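Local coordinates for putative c-1-tetrahydrofolate synthase, cytoplasmic (Leishmania major, PDB 4A26), which probably catalyses both the NADP-dependent oxidation of methylenetetrahydrofolate and the hydrolysis of the resulting methenyl form, in the one-carbon metabolism of the parasite, at residues E88-D93 against H97-Q102; F144-A149 against G178-A183; T148-I153 against T289-K294; C159-A164 against A267-P272; T193-G198 against E202-Y207. One frame throughout, in Å; residues are numbered along the deposited sequence.

Interaction 1 (E88-D93 against H97-Q102); sequences EKLNND and HGIIVQ
I99, on the edge strand 98-101, meets the last turn of helix 80-91 through L90 and N91, and the ranges 88-93 and 97-102 touch through these three residues. H97 precedes the strand and turns its side chain away from the helix; its ND1 bonds to the backbone of G39, and its ring meets F293 of helix 279-297 edge-to-face. At I99 the strand points its side chain at the helix. CG1 stands anti to the carbonyl carbon (chi1 -65°) and the chain then runs straight on, which carries CD1 up to the helix. There I99 CD1 lies 3.5 Å from L90 CB. On the neighbouring residue, N91 OD1 comes within 3.6 Å of I99 CD1, the two side chains roughly perpendicular. I100 faces the other way and packs on K58 of helix 49-64 and on S42, while Q102 OE1 is weakly bonded to K58 NZ. Strand 98-101 is thus covered on both sides, as in the layered alpha/beta architecture of the catalytic domain.

The chemistry is mixed. A methyl group rests against the amide of N91, whose polar atoms are engaged by other groups: OD1 accepts from H119 N, and N91 ND2 donates to K117 O and also to E88 OE1 at 3.3 Å, the carboxylate oxygen being approached from above its plane. These bonds should fix the rotation of the buried amide, so that N91 can border an apolar contact without leaving its polar end unsatisfied.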
# COMPACT_ATOMS: atom_id res chain seq x y z
N GLU A 88 0.92 -20.47 -16.82
CA GLU A 88 -0.51 -20.82 -16.87
C GLU A 88 -0.74 -22.30 -16.53
O GLU A 88 -1.72 -22.64 -15.87
CB GLU A 88 -1.09 -20.51 -18.26
CG GLU A 88 -2.62 -20.64 -18.36
CD GLU A 88 -3.37 -19.63 -17.49
OE1 GLU A 88 -2.80 -18.57 -17.14
OE2 GLU A 88 -4.54 -19.90 -17.16
N LYS A 89 0.16 -23.18 -16.97
CA LYS A 89 0.06 -24.59 -16.63
C LYS A 89 0.09 -24.78 -15.11
O LYS A 89 -0.70 -25.54 -14.56
CB LYS A 89 1.20 -25.39 -17.28
N LEU A 90 0.99 -24.06 -14.45
CA LEU A 90 1.09 -24.10 -12.99
C LEU A 90 -0.13 -23.47 -12.32
O LEU A 90 -0.57 -23.96 -11.28
CB LEU A 90 2.38 -23.41 -12.51
CG LEU A 90 3.70 -24.06 -12.97
CD1 LEU A 90 4.89 -23.16 -12.66
CD2 LEU A 90 3.88 -25.43 -12.34
N ASN A 91 -0.69 -22.41 -12.92
CA ASN A 91 -1.94 -21.83 -12.41
C ASN A 91 -3.04 -22.88 -12.35
O ASN A 91 -3.74 -23.00 -11.35
CB ASN A 91 -2.41 -20.66 -13.28
CG ASN A 91 -1.61 -19.38 -13.06
OD1 ASN A 91 -1.11 -19.12 -11.97
ND2 ASN A 91 -1.51 -18.57 -14.11
N ASN A 92 -3.17 -23.64 -13.43
CA ASN A 92 -4.21 -24.67 -13.56
C ASN A 92 -3.80 -26.04 -13.02
O ASN A 92 -4.50 -27.03 -13.26
CB ASN A 92 -4.64 -24.79 -15.03
CG ASN A 92 -5.18 -23.49 -15.59
OD1 ASN A 92 -6.09 -22.89 -15.03
ND2 ASN A 92 -4.61 -23.05 -16.71
N ASP A 93 -2.67 -26.11 -12.30
CA ASP A 93 -2.20 -27.35 -11.67
C ASP A 93 -2.61 -27.35 -10.19
O ASP A 93 -2.03 -26.62 -9.39
CB ASP A 93 -0.68 -27.46 -11.81
CG ASP A 93 -0.14 -28.81 -11.36
OD1 ASP A 93 -0.87 -29.59 -10.73
OD2 ASP A 93 1.04 -29.09 -11.64
N HIS A 97 0.37 -25.04 -5.31
CA HIS A 97 -0.37 -24.01 -4.58
C HIS A 97 0.37 -22.68 -4.53
O HIS A 97 -0.26 -21.63 -4.50
CB HIS A 97 -0.67 -24.50 -3.16
CG HIS A 97 -1.40 -25.80 -3.12
ND1 HIS A 97 -0.75 -27.01 -3.28
CD2 HIS A 97 -2.71 -26.09 -2.97
CE1 HIS A 97 -1.64 -27.99 -3.22
NE2 HIS A 97 -2.83 -27.46 -3.03
N GLY A 98 1.70 -22.73 -4.51
CA GLY A 98 2.54 -21.54 -4.60
C GLY A 98 3.34 -21.54 -5.89
O GLY A 98 3.78 -22.60 -6.36
N ILE A 99 3.52 -20.36 -6.47
CA ILE A 99 4.25 -20.20 -7.73
C ILE A 99 5.20 -19.02 -7.64
O ILE A 99 4.76 -17.88 -7.47
CB ILE A 99 3.28 -19.98 -8.92
CG1 ILE A 99 2.42 -21.22 -9.15
CG2 ILE A 99 4.05 -19.64 -10.19
CD1 ILE A 99 1.35 -21.04 -10.22
N ILE A 100 6.50 -19.29 -7.75
CA ILE A 100 7.50 -18.22 -7.85
C ILE A 100 8.28 -18.34 -9.16
O ILE A 100 8.57 -19.44 -9.63
CB ILE A 100 8.48 -18.21 -6.65
CG1 ILE A 100 9.15 -19.58 -6.45
CG2 ILE A 100 7.76 -17.81 -5.39
CD1 ILE A 100 10.44 -19.52 -5.65
N VAL A 101 8.59 -17.19 -9.75
CA VAL A 101 9.46 -17.12 -10.91
C VAL A 101 10.77 -16.55 -10.43
O VAL A 101 10.81 -15.43 -9.90
CB VAL A 101 8.88 -16.20 -11.99
CG1 VAL A 101 9.93 -15.93 -13.06
CG2 VAL A 101 7.64 -16.83 -12.61
N GLN A 102 11.85 -17.32 -10.58
CA GLN A 102 13.15 -16.93 -10.06
C GLN A 102 13.73 -15.78 -10.87
O GLN A 102 13.85 -15.86 -12.10
CB GLN A 102 14.12 -18.12 -10.08
CG GLN A 102 15.43 -17.87 -9.33
CD GLN A 102 15.23 -17.57 -7.85
OE1 GLN A 102 14.37 -18.18 -7.19
NE2 GLN A 102 16.02 -16.64 -7.33

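Interaction 2 (F144-A149 against G178-A183); sequences FTPCTA and GAPVAA
P180 CB is the meeting point of this contact, touched by both P146 and A149, and the side-chain contacts between 144-149 and 178-183 are apolar. The first kind is proline against proline. P146 occupies the N-cap position of helix 147-159 and presents the outer corner of its ring, with P146 CG 3.7 Å from P180 CB; the two rings meet at a slant. P180 lies in the first turn of helix 178-187, a place where a proline's missing N-H costs little helical bonding.

The second kind is methyl packing. A149 CB approaches the same ring, 3.8 Å from P180 CB, and P180 CG is also near it. On V181, A149 CB stands 4.3 Å from V181 CB. The backbones are correspondingly close, with A149 CA and V181 CA 4.8 Å apart, a spacing that the short alanine side chain permits. V181 CG2 is anti to the backbone N and lies beside A149 O, at the margin of the contact.

No hydrogen bond joins the two segments; they meet by van der Waals packing. The contact brings together the N-terminal ends of two helices of the NAD(P)-binding domain. V181 continues the packing along helix 147-159 onto V152 and I153, A183 rests on L135 and H136 of helix 129-136, and C147 packs on T281 and L285 of helix 279-297.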
# COMPACT_ATOMS: atom_id res chain seq x y z
N PHE A 144 -1.24 -13.57 0.67
CA PHE A 144 0.20 -13.61 0.88
C PHE A 144 0.76 -12.24 1.22
O PHE A 144 0.39 -11.24 0.60
CB PHE A 144 0.90 -14.11 -0.38
CG PHE A 144 0.33 -15.39 -0.93
CD1 PHE A 144 0.67 -16.61 -0.38
CD2 PHE A 144 -0.54 -15.36 -2.01
CE1 PHE A 144 0.15 -17.78 -0.88
CE2 PHE A 144 -1.06 -16.53 -2.52
CZ PHE A 144 -0.72 -17.74 -1.96
N THR A 145 1.66 -12.20 2.20
CA THR A 145 2.47 -11.02 2.48
C THR A 145 3.87 -11.29 1.96
O THR A 145 4.29 -12.45 1.92
CB THR A 145 2.53 -10.70 3.99
OG1 THR A 145 2.54 -11.92 4.74
CG2 THR A 145 1.32 -9.88 4.41
N PRO A 146 4.61 -10.24 1.54
CA PRO A 146 5.98 -10.44 1.08
C PRO A 146 6.84 -11.10 2.15
O PRO A 146 6.84 -10.65 3.30
CB PRO A 146 6.46 -9.01 0.78
CG PRO A 146 5.25 -8.27 0.48
CD PRO A 146 4.18 -8.84 1.36
N CYS A 147 7.56 -12.14 1.76
CA CYS A 147 8.24 -13.02 2.71
C CYS A 147 9.15 -12.28 3.68
O CYS A 147 8.88 -12.28 4.89
CB CYS A 147 9.05 -14.07 1.95
SG CYS A 147 8.02 -15.14 0.95
N THR A 148 10.20 -11.65 3.17
CA THR A 148 11.15 -10.94 4.03
C THR A 148 10.43 -9.96 4.95
O THR A 148 10.71 -9.89 6.15
CB THR A 148 12.24 -10.21 3.22
OG1 THR A 148 12.97 -11.16 2.45
CG2 THR A 148 13.20 -9.47 4.15
N ALA A 149 9.48 -9.23 4.38
CA ALA A 149 8.68 -8.27 5.14
C ALA A 149 7.96 -8.95 6.30
O ALA A 149 8.09 -8.52 7.45
CB ALA A 149 7.67 -7.58 4.23
N GLY A 178 11.21 -2.46 2.37
CA GLY A 178 10.83 -1.20 3.02
C GLY A 178 9.35 -0.87 3.02
O GLY A 178 8.74 -0.69 4.08
N ALA A 179 8.76 -0.79 1.83
CA ALA A 179 7.35 -0.39 1.69
C ALA A 179 6.39 -1.37 2.36
O ALA A 179 5.55 -0.96 3.16
CB ALA A 179 6.98 -0.19 0.23
N PRO A 180 6.50 -2.67 2.04
CA PRO A 180 5.60 -3.62 2.68
C PRO A 180 5.72 -3.66 4.21
O PRO A 180 4.69 -3.64 4.89
CB PRO A 180 5.97 -4.97 2.06
CG PRO A 180 7.20 -4.75 1.27
CD PRO A 180 7.31 -3.30 0.98
N VAL A 181 6.95 -3.71 4.73
CA VAL A 181 7.15 -3.82 6.18
C VAL A 181 6.64 -2.58 6.92
O VAL A 181 6.19 -2.69 8.06
CB VAL A 181 8.63 -4.07 6.58
CG1 VAL A 181 9.48 -2.84 6.36
CG2 VAL A 181 8.70 -4.50 8.03
N ALA A 182 6.71 -1.42 6.28
CA ALA A 182 6.18 -0.19 6.87
C ALA A 182 4.68 -0.30 7.09
O ALA A 182 4.16 0.17 8.10
CB ALA A 182 6.51 1.01 6.01
N ALA A 183 3.98 -0.93 6.15
CA ALA A 183 2.53 -1.09 6.25
C ALA A 183 2.14 -2.19 7.24
O ALA A 183 1.10 -2.11 7.88
CB ALA A 183 1.93 -1.37 4.89

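Interaction 3 (T148-I153 against T289-K294); sequences TAKGVI and TLEAFK
K150 and E291 reach toward each other from helices 147-159 and 279-297 and form the single link between 148-153 and 289-294. The closest pair of CA atoms, K150 CA and T289 CA, is 13.3 Å apart, so between these two segments only the long side chains bridge the gap. K150 CG lies anti to the backbone N (chi1 -167°) and the remaining torsions are extended, giving the lysine its full length. E291, also extended beyond CG, comes from the opposite direction. K150 NZ and E291 OE2 end 3.4 Å apart, a salt bridge whose hydrogen bond is weak. Both residues are partly exposed, which would probably screen the attraction.

The tighter packing belongs to the flanks of the bridge. K150 lies along M284, E287 and N288 of helix 279-297 and against T145, while on the other helix L290 and F293 are buried against helix 11-32. A149 and I153 turn instead to helix 178-187, A149 packing on P180 and L184 and I153 on V181 and L184. The ion pair therefore joins, at the surface, two helices of the NAD(P)-binding region, 147-159 and the long C-terminal helix 279-297, which also packs on helix 11-32.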
# COMPACT_ATOMS: atom_id res chain seq x y z
N THR A 148 10.20 -11.65 3.17
CA THR A 148 11.15 -10.94 4.03
C THR A 148 10.43 -9.96 4.95
O THR A 148 10.71 -9.89 6.15
CB THR A 148 12.24 -10.21 3.22
OG1 THR A 148 12.97 -11.16 2.45
CG2 THR A 148 13.20 -9.47 4.15
N ALA A 149 9.48 -9.23 4.38
CA ALA A 149 8.68 -8.27 5.14
C ALA A 149 7.96 -8.95 6.30
O ALA A 149 8.09 -8.52 7.45
CB ALA A 149 7.67 -7.58 4.23
N LYS A 150 7.24 -10.03 6.00
CA LYS A 150 6.47 -10.74 7.02
C LYS A 150 7.38 -11.33 8.10
O LYS A 150 7.04 -11.30 9.29
CB LYS A 150 5.62 -11.85 6.38
CG LYS A 150 4.55 -12.44 7.30
CD LYS A 150 4.12 -13.84 6.85
CE LYS A 150 2.82 -14.27 7.51
NZ LYS A 150 2.33 -15.57 6.94
N GLY A 151 8.53 -11.86 7.69
CA GLY A 151 9.50 -12.46 8.61
C GLY A 151 10.16 -11.47 9.54
O GLY A 151 10.67 -11.86 10.60
N VAL A 152 10.18 -10.20 9.16
CA VAL A 152 10.65 -9.15 10.06
C VAL A 152 9.65 -8.93 11.20
O VAL A 152 10.03 -8.82 12.36
CB VAL A 152 10.87 -7.81 9.32
CG1 VAL A 152 11.08 -6.67 10.30
CG2 VAL A 152 12.06 -7.94 8.36
N ILE A 153 8.36 -8.88 10.87
CA ILE A 153 7.31 -8.73 11.88
C ILE A 153 7.27 -9.94 12.82
O ILE A 153 7.11 -9.78 14.03
CB ILE A 153 5.92 -8.47 11.25
CG1 ILE A 153 5.74 -6.99 10.91
CG2 ILE A 153 4.81 -8.85 12.19
CD1 ILE A 153 6.75 -6.45 9.95
N THR A 289 2.96 -20.61 1.52
CA THR A 289 2.53 -21.75 0.70
C THR A 289 1.61 -22.71 1.45
O THR A 289 0.79 -23.38 0.83
CB THR A 289 3.73 -22.55 0.17
OG1 THR A 289 4.70 -21.65 -0.37
CG2 THR A 289 3.29 -23.53 -0.91
N LEU A 290 1.77 -22.80 2.77
CA LEU A 290 0.86 -23.60 3.59
C LEU A 290 -0.53 -22.97 3.56
O LEU A 290 -1.51 -23.64 3.25
CB LEU A 290 1.36 -23.71 5.04
CG LEU A 290 0.91 -24.92 5.87
CD1 LEU A 290 1.13 -24.65 7.35
CD2 LEU A 290 -0.54 -25.29 5.63
N GLU A 291 -0.60 -21.67 3.87
CA GLU A 291 -1.86 -20.92 3.85
C GLU A 291 -2.61 -21.07 2.53
O GLU A 291 -3.83 -21.16 2.52
CB GLU A 291 -1.62 -19.43 4.15
CG GLU A 291 -1.56 -19.09 5.64
CD GLU A 291 -1.21 -17.63 5.91
OE1 GLU A 291 -1.55 -16.75 5.07
OE2 GLU A 291 -0.60 -17.36 6.98
N ALA A 292 -1.87 -21.09 1.42
CA ALA A 292 -2.46 -21.30 0.10
C ALA A 292 -3.10 -22.69 0.01
O ALA A 292 -4.23 -22.82 -0.46
CB ALA A 292 -1.41 -21.14 -0.99
N PHE A 293 -2.36 -23.70 0.44
CA PHE A 293 -2.85 -25.08 0.48
C PHE A 293 -4.00 -25.23 1.48
O PHE A 293 -4.95 -25.96 1.25
CB PHE A 293 -1.70 -26.03 0.83
CG PHE A 293 -2.12 -27.45 1.10
CD1 PHE A 293 -2.65 -28.23 0.09
CD2 PHE A 293 -1.96 -28.02 2.35
CE1 PHE A 293 -3.03 -29.54 0.32
CE2 PHE A 293 -2.33 -29.33 2.59
CZ PHE A 293 -2.87 -30.09 1.57
N LYS A 294 -3.89 -24.51 2.60
CA LYS A 294 -4.94 -24.49 3.61
C LYS A 294 -6.18 -23.80 3.05
O LYS A 294 -7.30 -24.25 3.25
CB LYS A 294 -4.43 -23.78 4.88
CG LYS A 294 -4.99 -24.31 6.19
CD LYS A 294 -3.96 -24.24 7.32
CE LYS A 294 -3.59 -22.82 7.73
NZ LYS A 294 -4.70 -22.15 8.47

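Interaction 4 (C159-A164 against A267-P272); sequences CGIEMA and AAWISP
W269 carries C159 and I161 over one face of its indole, so that a sulfur-aromatic contact and two CH-pi contacts share a single ring system. C159 and I161 flank G160, whose positive phi closes helix 147-159 in a Schellman motif; W269 belongs to strand 269-271 of the parallel sheet in the Rossmann-type NAD(P)-binding domain. The reversal at the glycine places the two side chains side by side over the tryptophan.

C159 serves the six-membered ring. C159 CB stands almost straight above it, 4.1 Å from the centroid of the W269 six-membered ring and 12° off the normal. C159 SG, anti to the carbonyl carbon (chi1 -73°), sits obliquely to the ring and comes within 3.8 Å of W269 CZ3. I161 serves the five-membered ring: I161 CD1 lies off-centre, 4.2 Å from the centroid of the W269 five-membered ring, and the isoleucine runs at a slant to the indole with CG1 over the same face.

The contact lies near the surface and joins the loop that leads from helix 147-159 to strand 167-171 with a strand of the sheet. I9 packs against both C159 and W269, and I161 reaches A234 of the neighbouring strand 234-237. W269 itself is held in the sheet by backbone bonds to A233 and V235. Beyond the ring, I161 CD1 also touches the stem of the tryptophan, 3.7 Å from W269 CB.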
# COMPACT_ATOMS: atom_id res chain seq x y z
N CYS A 159 9.89 -12.50 19.62
CA CYS A 159 10.76 -12.02 20.69
C CYS A 159 9.98 -11.26 21.77
O CYS A 159 10.57 -10.78 22.73
CB CYS A 159 11.86 -11.12 20.12
SG CYS A 159 13.13 -12.03 19.22
N GLY A 160 8.67 -11.18 21.60
CA GLY A 160 7.80 -10.50 22.55
C GLY A 160 7.87 -8.99 22.42
O GLY A 160 7.42 -8.26 23.32
N ILE A 161 8.42 -8.52 21.30
CA ILE A 161 8.60 -7.10 21.09
C ILE A 161 7.28 -6.47 20.68
O ILE A 161 6.71 -6.80 19.63
CB ILE A 161 9.69 -6.83 20.03
CG1 ILE A 161 11.04 -7.38 20.51
CG2 ILE A 161 9.80 -5.34 19.74
CD1 ILE A 161 12.16 -7.25 19.51
N GLU A 162 6.78 -5.58 21.54
CA GLU A 162 5.53 -4.87 21.31
C GLU A 162 5.66 -3.95 20.10
O GLU A 162 6.66 -3.25 19.95
CB GLU A 162 5.13 -4.04 22.54
CG GLU A 162 4.59 -4.86 23.72
CD GLU A 162 4.49 -4.07 25.03
OE1 GLU A 162 4.82 -2.86 25.05
OE2 GLU A 162 4.09 -4.66 26.06
N MET A 163 4.63 -3.95 19.25
CA MET A 163 4.52 -3.03 18.13
C MET A 163 3.41 -1.99 18.36
O MET A 163 3.63 -0.81 18.19
CB MET A 163 4.25 -3.80 16.84
CG MET A 163 5.50 -4.42 16.25
SD MET A 163 5.14 -5.67 15.01
CE MET A 163 4.58 -7.01 16.07
N ALA A 164 2.22 -2.45 18.75
CA ALA A 164 1.09 -1.54 18.99
C ALA A 164 1.43 -0.42 19.98
O ALA A 164 1.93 -0.70 21.07
CB ALA A 164 -0.11 -2.31 19.48
N ALA A 267 20.66 -0.64 22.34
CA ALA A 267 19.44 -1.39 22.03
C ALA A 267 19.13 -2.43 23.11
O ALA A 267 20.00 -2.86 23.85
CB ALA A 267 19.57 -2.07 20.67
N ALA A 268 17.85 -2.82 23.18
CA ALA A 268 17.42 -3.95 24.00
C ALA A 268 17.41 -5.23 23.17
O ALA A 268 17.75 -6.31 23.67
CB ALA A 268 16.05 -3.69 24.59
N TRP A 269 16.99 -5.11 21.91
CA TRP A 269 17.00 -6.23 20.98
C TRP A 269 17.61 -5.81 19.64
O TRP A 269 17.42 -4.68 19.19
CB TRP A 269 15.57 -6.73 20.74
CG TRP A 269 14.97 -7.42 21.92
CD1 TRP A 269 14.27 -6.84 22.94
CD2 TRP A 269 15.01 -8.83 22.20
NE1 TRP A 269 13.87 -7.80 23.84
CE2 TRP A 269 14.31 -9.03 23.41
CE3 TRP A 269 15.57 -9.93 21.55
CZ2 TRP A 269 14.16 -10.29 23.98
CZ3 TRP A 269 15.42 -11.19 22.12
CH2 TRP A 269 14.72 -11.36 23.33
N ILE A 270 18.34 -6.73 19.02
CA ILE A 270 18.93 -6.49 17.71
C ILE A 270 19.10 -7.81 16.95
O ILE A 270 19.26 -8.86 17.56
CB ILE A 270 20.29 -5.75 17.86
CG1 ILE A 270 20.82 -5.30 16.50
CG2 ILE A 270 21.30 -6.62 18.56
CD1 ILE A 270 21.77 -4.13 16.60
N SER A 271 19.03 -7.75 15.62
CA SER A 271 19.29 -8.92 14.78
C SER A 271 20.52 -8.65 13.92
O SER A 271 20.51 -7.73 13.10
CB SER A 271 18.10 -9.22 13.88
OG SER A 271 17.95 -8.20 12.91
N PRO A 272 21.58 -9.45 14.09
CA PRO A 272 22.82 -9.19 13.38
C PRO A 272 22.79 -9.68 11.93
O PRO A 272 21.95 -10.50 11.58
CB PRO A 272 23.83 -10.01 14.18
CG PRO A 272 23.04 -11.20 14.61
CD PRO A 272 21.63 -10.73 14.82

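Interaction 5 (T193-G198 against E202-Y207); sequences TIVHSG and EDMIDY
T193 lays its methyl group over the ring face of Y207, and this contact can be followed outward along the threonine. T193 CB sits near the ring, 4.1 Å from Y207 CD1. Of its two branches, CG2 lies anti to the backbone N (OG1 chi1 -50°) and reaches over the middle of the aromatic face: T193 CG2 is 3.6 Å from the centroid of the Y207 ring and 12° off the normal, a well-centred CH-pi contact. On the other branch, T193 OG1 lies 3.9 Å from Y207 CD1. The polar partner of this hydroxyl is across the dimer interface, where it is hydrogen-bonded to the matching threonine hydroxyl, T193 OG1 of the second subunit.

V195, two residues along and on the same side of the strand, supplies the second point of contact. V195 CG1, anti to the backbone N, meets M204 CG at 3.7 Å, the side chains roughly perpendicular; beyond CG the methionine bends off, away from the strand. V195 CG2 lies obliquely to the Y207 ring, 4.5 Å from Y207 CD2, a looser approach between the two main contacts.

Strand 193-195 and helix 202-207 run at 143° to each other, their axes 9.7 Å apart at the closest, as a helix folded back on the strand before it, within the Rossmann-type domain. V195 and Y207 also pack on V169 of the adjacent strand 167-171. At T193 the strand pairs antiparallel with a strand of the second subunit, extending the sheet through the homodimer, while R167 of the second subunit makes a cation-pi contact with Y207 and a salt bridge with D206, on helix 201-209.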
# COMPACT_ATOMS: atom_id res chain seq x y z
N THR A 193 7.20 5.89 10.34
CA THR A 193 7.83 6.87 9.46
C THR A 193 8.81 6.17 8.52
O THR A 193 9.67 5.41 8.97
CB THR A 193 8.61 7.91 10.26
OG1 THR A 193 7.79 8.44 11.31
CG2 THR A 193 9.08 9.04 9.35
N ILE A 194 8.68 6.43 7.22
CA ILE A 194 9.54 5.80 6.23
C ILE A 194 10.60 6.80 5.78
O ILE A 194 10.30 7.78 5.13
CB ILE A 194 8.73 5.32 5.00
CG1 ILE A 194 7.65 4.32 5.44
CG2 ILE A 194 9.66 4.65 3.99
CD1 ILE A 194 6.50 4.20 4.46
N VAL A 195 11.85 6.54 6.17
CA VAL A 195 12.97 7.36 5.74
C VAL A 195 13.51 6.82 4.41
O VAL A 195 13.54 5.60 4.20
CB VAL A 195 14.10 7.38 6.80
CG1 VAL A 195 15.24 8.27 6.34
CG2 VAL A 195 13.57 7.84 8.14
N HIS A 196 13.94 7.74 3.54
CA HIS A 196 14.37 7.40 2.18
C HIS A 196 15.41 8.41 1.65
O HIS A 196 15.84 9.30 2.38
CB HIS A 196 13.15 7.30 1.26
CG HIS A 196 12.17 8.43 1.42
ND1 HIS A 196 12.41 9.70 0.94
CD2 HIS A 196 10.95 8.47 2.00
CE1 HIS A 196 11.38 10.48 1.22
NE2 HIS A 196 10.48 9.76 1.87
N SER A 197 15.81 8.25 0.39
CA SER A 197 16.83 9.11 -0.23
C SER A 197 16.52 10.60 -0.17
O SER A 197 17.44 11.43 -0.16
CB SER A 197 17.02 8.72 -1.70
OG SER A 197 15.96 9.21 -2.50
N GLY A 198 15.24 10.95 -0.16
CA GLY A 198 14.82 12.34 -0.03
C GLY A 198 14.91 12.86 1.40
O GLY A 198 14.92 14.07 1.61
N GLU A 202 19.59 15.01 9.16
CA GLU A 202 19.20 15.54 10.46
C GLU A 202 17.83 15.03 10.88
O GLU A 202 17.62 14.69 12.05
CB GLU A 202 19.21 17.07 10.47
CG GLU A 202 20.59 17.68 10.26
CD GLU A 202 20.91 17.94 8.79
OE1 GLU A 202 20.52 17.11 7.93
OE2 GLU A 202 21.55 18.98 8.50
N ASP A 203 16.90 14.98 9.93
CA ASP A 203 15.56 14.45 10.18
C ASP A 203 15.65 12.95 10.45
O ASP A 203 15.15 12.48 11.47
CB ASP A 203 14.62 14.72 9.00
CG ASP A 203 14.41 16.20 8.73
OD1 ASP A 203 14.88 17.05 9.52
OD2 ASP A 203 13.76 16.53 7.71
N MET A 204 16.30 12.22 9.55
CA MET A 204 16.52 10.79 9.76
C MET A 204 16.97 10.55 11.19
O MET A 204 16.35 9.78 11.92
CB MET A 204 17.57 10.24 8.79
CG MET A 204 17.82 8.74 8.90
SD MET A 204 19.56 8.30 8.73
CE MET A 204 20.22 9.07 10.20
N ILE A 205 18.03 11.23 11.60
CA ILE A 205 18.51 11.16 12.98
C ILE A 205 17.42 11.51 14.00
O ILE A 205 17.26 10.81 15.00
CB ILE A 205 19.75 12.06 13.22
CG1 ILE A 205 20.97 11.51 12.47
CG2 ILE A 205 20.07 12.17 14.71
CD1 ILE A 205 22.20 12.39 12.55
N ASP A 206 16.67 12.58 13.73
CA ASP A 206 15.62 13.03 14.65
C ASP A 206 14.53 11.98 14.82
O ASP A 206 14.10 11.71 15.94
CB ASP A 206 15.01 14.36 14.19
CG ASP A 206 14.04 14.95 15.21
OD1 ASP A 206 14.34 14.89 16.43
OD2 ASP A 206 12.98 15.48 14.81
N TYR A 207 14.09 11.39 13.71
CA TYR A 207 13.10 10.32 13.75
C TYR A 207 13.59 9.11 14.54
O TYR A 207 12.85 8.57 15.37
CB TYR A 207 12.71 9.88 12.34
CG TYR A 207 11.81 10.84 11.59
CD1 TYR A 207 10.53 11.12 12.04
CD2 TYR A 207 12.24 11.45 10.41
CE1 TYR A 207 9.70 11.99 11.35
CE2 TYR A 207 11.42 12.32 9.71
CZ TYR A 207 10.15 12.59 10.18
OH TYR A 207 9.33 13.45 9.49

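Overall arrangement
Interactions 1, 2 and 5 are buried, whereas 3 and 4 lie nearer the surface. Their chemistry follows their place: 2 packs apolar side chains, 1 sets an isoleucine methyl against both a leucine and an anchored amide, 4 and 5 use aromatic faces, and 3 depends on a weak ion pair. Interactions 2 and 3 share T148 and A149 on helix 147-159, whose C-terminal end enters interaction 4. Interaction 1 belongs to the catalytic domain but touches interaction 3 where H97 meets F293. Interactions 4 and 5 reach the same parallel sheet, their centres about 20 Å apart; interaction 5, about 39 Å from interaction 1 between centres, alone engages the second subunit.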